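Local coordinates for protein tryptophanyl-tRNA synthetase (Aeropyrum pernix, PDB 3A04) that joins tryptophan to its cognate tRNA, spending ATP and releasing AMP and diphosphate, as a class I aminoacyl-tRNA synthetase, at residues 185-188 against 189-193; 87-90 against 91-95. One frame throughout, in Å; residues are numbered along the deposited sequence. Where two conformers were deposited one is given.

Overall arrangement
Both contacts lie within a single helix, one turn against the next, and neither touches the other: their nearest atoms are about 12 Å apart. Both are buried. The centre of interaction 2, on helix 85-99, lies about 5 Å from the centre of the chain, in the beta-alpha-beta core that carries the 'HIGH' region; that of interaction 1, on helix 183-197, lies about 19 Å from it, between neighbouring helices and the second subunit. Each has a main-chain carbonyl that takes a second, side-chain hydrogen bond from four residues on: a threonine hydroxyl in interaction 1, a glutamine amide in interaction 2. Interaction 2 adds a salt bridge, whereas in interaction 1 methionine and leucine side chains pack on the second subunit.

Interaction 1. Residues 185-188 against 189-193; sequences KMMA and SLTQA
The flat carbonyl group of Met-187 meets two donors from Thr-191. The backbone N of Thr-191 lies nearly along the C=O axis, 2.9 Å from Met-187 O. Thr-191 OG1 stands above the carbonyl plane, well out of it, at 2.8 Å from the same Met-187 O. With OG1 beside its own backbone N (chi1 -63°), Thr-191 tucks its hydroxyl back over the preceding turn, and two bonds then grip one buried oxygen. The side chains of Met-187 and Thr-191 cross at a slant, with Met-187 CG 3.9 Å from Thr-191 OG1. The carbonyl of Ala-188 receives Gln-192 N at 2.9 Å from its O, and Gln-192 CB packs 3.3 Å from the same Ala-188 O; the extended Gln-192 chain carries its amide to the hydroxyl of Tyr-178. Ser-189 N bonds to Lys-185 O, and Ser-189 CB rests against that oxygen too. Leu-190 and Met-187 pack on Met-187 and Leu-190 of the second subunit, and Leu-190 also meets Ile-162 and Phe-165 of helix 156-165. A threonine hydroxyl returned to the carbonyl four residues back is a familiar intrahelical arrangement, here within a helix of the dimer interface.

Interaction 2. Residues 87-90 against 91-95; sequences HKLT and VDQLI
Leu-89 O takes two bonds from Gln-93, which reach it from opposite faces of the carbonyl plane: the backbone N at 3.3 Å and the side-chain NE2 at 3.2 Å. The NE2 bond comes from well above that plane, 60° out of it, although Leu-89 O lies close to the plane of the Gln-93 amide. CG of Gln-93 sits beside its backbone N (chi1 -65°), which brings the chain back over the previous turn, where NE2 passes 3.8 Å from Leu-89 CG. Gln-93 and Leu-89 pack on Leu-46. The helix is the crossover of a beta-alpha-beta unit, strand 72-77, helix 85-99, strand 103-108, in the Rossmann-like core of class I synthetases, and His-87 closes the 'HIGH' region near its start. On another side of the helix Lys-88 and Asp-92 form a salt bridge, Lys-88 NZ to the syn lone pair of Asp-92 OD2 at 2.7 Å. With CG anti to the backbone N, Lys-88 lays that carbon 3.3 Å from Asp-92 OD2; the chain stays extended through chi3, and the bend at chi4 (-52°) turns NZ back to OD2. Asp-92 N bonds to Lys-88 O, which leaves Asp-92 OD2 3.3 Å from that second acceptor; the ammonium on OD2 probably eases the closeness. NZ also has a hydrogen bond to His-312 ND1, and Lys-88 makes a cation-pi contact with Phe-348. Val-91 CG2 lies 3.6 Å from His-87 O, and its side chain packs on Phe-77 and Met-136. The ring of His-87 stacks on that of His-84, its ND1 hydrogen-bonded to His-84 N.

Interaction 1. Residues 185-188 against 189-193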
loop_
_atom_site.group_PDB
_atom_site.type_symbol
_atom_site.label_atom_id
_atom_site.label_comp_id
_atom_site.label_asym_id
_atom_site.label_seq_id
_atom_site.Cartn_x
_atom_site.Cartn_y
_atom_site.Cartn_z
ATOM N N LYS A 185 0.787 -10.395 3.424
ATOM C CA LYS A 185 -0.555 -10.679 3.850
ATOM C C LYS A 185 -1.175 -9.464 4.470
ATOM O O LYS A 185 -2.377 -9.256 4.386
ATOM C CB LYS A 185 -0.580 -11.886 4.862
ATOM C CG LYS A 185 -0.274 -13.241 4.055
ATOM C CD LYS A 185 0.028 -14.433 4.982
ATOM C CE LYS A 185 -1.121 -14.736 5.830
ATOM N NZ LYS A 185 -0.689 -15.656 6.994
ATOM N N MET A 186 -0.378 -8.612 5.064
ATOM C CA MET A 186 -0.887 -7.385 5.618
ATOM C C MET A 186 -1.361 -6.507 4.492
ATOM O O MET A 186 -2.431 -6.020 4.503
ATOM C CB MET A 186 0.012 -6.496 6.500
ATOM C CG MET A 186 0.706 -7.237 7.668
ATOM S SD MET A 186 1.377 -6.195 8.986
ATOM C CE MET A 186 3.093 -5.889 8.542
ATOM N N MET A 187 -0.529 -6.324 3.510
ATOM C CA MET A 187 -0.932 -5.537 2.329
ATOM C C MET A 187 -2.189 -6.145 1.684
ATOM O O MET A 187 -3.137 -5.424 1.266
ATOM C CB MET A 187 0.237 -5.453 1.365
ATOM C CG MET A 187 -0.082 -4.702 0.068
ATOM S SD MET A 187 -0.050 -2.886 0.391
ATOM C CE MET A 187 1.470 -2.793 1.147
ATOM N N ALA A 188 -2.208 -7.465 1.518
ATOM C CA ALA A 188 -3.387 -8.057 0.853
ATOM C C ALA A 188 -4.699 -7.811 1.575
ATOM O O ALA A 188 -5.761 -7.654 0.952
ATOM C CB ALA A 188 -3.168 -9.567 0.676
ATOM N N SER A 189 -4.654 -7.862 2.908
ATOM C CA SER A 189 -5.845 -7.640 3.678
ATOM C C SER A 189 -6.393 -6.196 3.497
ATOM O O SER A 189 -7.579 -5.986 3.272
ATOM C CB SER A 189 -5.526 -7.948 5.133
ATOM O OG SER A 189 -6.676 -7.625 5.861
ATOM N N LEU A 190 -5.529 -5.204 3.588
ATOM C CA LEU A 190 -5.969 -3.807 3.326
ATOM C C LEU A 190 -6.454 -3.637 1.885
ATOM O O LEU A 190 -7.377 -2.874 1.626
ATOM C CB LEU A 190 -4.847 -2.784 3.568
ATOM C CG LEU A 190 -4.151 -2.789 4.951
ATOM C CD1 LEU A 190 -2.925 -1.867 4.991
ATOM C CD2 LEU A 190 -5.095 -2.358 6.028
ATOM N N THR A 191 -5.792 -4.298 0.945
ATOM C CA THR A 191 -6.120 -4.083 -0.497
ATOM C C THR A 191 -7.495 -4.719 -0.742
ATOM O O THR A 191 -8.321 -4.225 -1.481
ATOM C CB THR A 191 -4.989 -4.750 -1.392
ATOM O OG1 THR A 191 -3.740 -4.085 -1.124
ATOM C CG2 THR A 191 -5.248 -4.588 -2.864
ATOM N N GLN A 192 -7.744 -5.877 -0.112
ATOM C CA GLN A 192 -9.035 -6.478 -0.300
ATOM C C GLN A 192 -10.111 -5.610 0.268
ATOM O O GLN A 192 -11.219 -5.608 -0.256
ATOM C CB GLN A 192 -8.990 -7.889 0.360
ATOM C CG GLN A 192 -9.777 -8.898 -0.260
ATOM C CD GLN A 192 -9.971 -10.148 0.663
ATOM O OE1 GLN A 192 -11.029 -10.840 0.602
ATOM N NE2 GLN A 192 -8.969 -10.408 1.527
ATOM N N ALA A 193 -9.864 -4.921 1.400
ATOM C CA ALA A 193 -10.912 -4.020 1.926
ATOM C C ALA A 193 -11.105 -2.876 0.902
ATOM O O ALA A 193 -12.215 -2.393 0.730
ATOM C CB ALA A 193 -10.445 -3.405 3.273
#

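Interaction 2. Residues 87-90 against 91-95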
loop_
_atom_site.group_PDB
_atom_site.type_symbol
_atom_site.label_atom_id
_atom_site.label_comp_id
_atom_site.label_asym_id
_atom_site.label_seq_id
_atom_site.Cartn_x
_atom_site.Cartn_y
_atom_site.Cartn_z
ATOM N N HIS A 87 -15.795 -21.206 -9.187
ATOM C CA HIS A 87 -15.775 -19.842 -9.686
ATOM C C HIS A 87 -17.074 -19.579 -10.405
ATOM O O HIS A 87 -17.663 -18.474 -10.292
ATOM C CB HIS A 87 -14.577 -19.591 -10.634
ATOM C CG HIS A 87 -13.224 -19.889 -10.038
ATOM N ND1 HIS A 87 -12.374 -20.866 -10.534
ATOM C CD2 HIS A 87 -12.574 -19.344 -8.977
ATOM C CE1 HIS A 87 -11.248 -20.877 -9.831
ATOM N NE2 HIS A 87 -11.320 -19.912 -8.921
ATOM N N LYS A 88 -17.592 -20.566 -11.163
ATOM C CA LYS A 88 -18.817 -20.298 -11.887
ATOM C C LYS A 88 -19.973 -19.897 -10.975
ATOM O O LYS A 88 -20.836 -19.095 -11.401
ATOM C CB LYS A 88 -19.227 -21.549 -12.768
ATOM C CG LYS A 88 -20.662 -21.516 -13.329
ATOM C CD LYS A 88 -20.868 -22.718 -14.343
ATOM C CE LYS A 88 -22.311 -22.792 -14.917
ATOM N NZ LYS A 88 -23.249 -22.769 -13.805
ATOM N N LEU A 89 -20.050 -20.530 -9.801
ATOM C CA LEU A 89 -21.147 -20.209 -8.864
ATOM C C LEU A 89 -21.111 -18.730 -8.506
ATOM O O LEU A 89 -22.173 -18.074 -8.393
ATOM C CB LEU A 89 -20.961 -21.020 -7.578
ATOM C CG LEU A 89 -21.974 -20.824 -6.449
ATOM C CD1 LEU A 89 -23.313 -21.176 -6.981
ATOM C CD2 LEU A 89 -21.593 -21.728 -5.293
ATOM N N THR A 90 -19.917 -18.173 -8.285
ATOM C CA THR A 90 -19.849 -16.744 -7.993
ATOM C C THR A 90 -20.301 -15.918 -9.198
ATOM O O THR A 90 -21.110 -15.004 -9.025
ATOM C CB THR A 90 -18.461 -16.348 -7.623
ATOM O OG1 THR A 90 -18.172 -16.948 -6.385
ATOM C CG2 THR A 90 -18.317 -14.791 -7.470
ATOM N N VAL A 91 -19.799 -16.239 -10.414
ATOM C CA VAL A 91 -20.145 -15.438 -11.610
ATOM C C VAL A 91 -21.615 -15.532 -11.918
ATOM O O VAL A 91 -22.233 -14.581 -12.403
ATOM C CB VAL A 91 -19.300 -15.902 -12.863
ATOM C CG1 VAL A 91 -19.653 -15.145 -14.107
ATOM C CG2 VAL A 91 -17.833 -15.625 -12.543
ATOM N N ASP A 92 -22.186 -16.725 -11.710
ATOM C CA ASP A 92 -23.622 -16.862 -11.942
ATOM C C ASP A 92 -24.406 -15.879 -11.056
ATOM O O ASP A 92 -25.384 -15.325 -11.501
ATOM C CB ASP A 92 -24.048 -18.297 -11.582
ATOM C CG ASP A 92 -23.759 -19.299 -12.773
ATOM O OD1 ASP A 92 -23.553 -18.890 -13.994
ATOM O OD2 ASP A 92 -23.648 -20.479 -12.439
ATOM N N GLN A 93 -23.990 -15.711 -9.799
ATOM C CA GLN A 93 -24.651 -14.685 -8.910
ATOM C C GLN A 93 -24.388 -13.257 -9.454
ATOM O O GLN A 93 -25.252 -12.451 -9.452
ATOM C CB GLN A 93 -24.052 -14.787 -7.494
ATOM C CG GLN A 93 -24.385 -16.126 -6.872
ATOM C CD GLN A 93 -23.817 -16.291 -5.522
ATOM O OE1 GLN A 93 -24.143 -15.537 -4.611
ATOM N NE2 GLN A 93 -22.894 -17.252 -5.370
ATOM N N LEU A 94 -23.186 -12.946 -9.941
ATOM C CA LEU A 94 -23.026 -11.656 -10.652
ATOM C C LEU A 94 -23.903 -11.439 -11.838
ATOM O O LEU A 94 -24.425 -10.319 -12.025
ATOM C CB LEU A 94 -21.565 -11.383 -11.091
ATOM C CG LEU A 94 -20.463 -11.723 -10.086
ATOM C CD1 LEU A 94 -19.046 -11.527 -10.757
ATOM C CD2 LEU A 94 -20.624 -10.799 -8.847
ATOM N N ILE A 95 -24.079 -12.485 -12.672
ATOM C CA ILE A 95 -24.892 -12.302 -13.894
ATOM C C ILE A 95 -26.325 -12.072 -13.510
ATOM O O ILE A 95 -27.001 -11.220 -14.048
ATOM C CB ILE A 95 -24.801 -13.589 -14.824
ATOM C CG1 ILE A 95 -23.354 -13.637 -15.378
ATOM C CG2 ILE A 95 -25.831 -13.545 -15.964
ATOM C CD1 ILE A 95 -22.968 -14.948 -16.152
#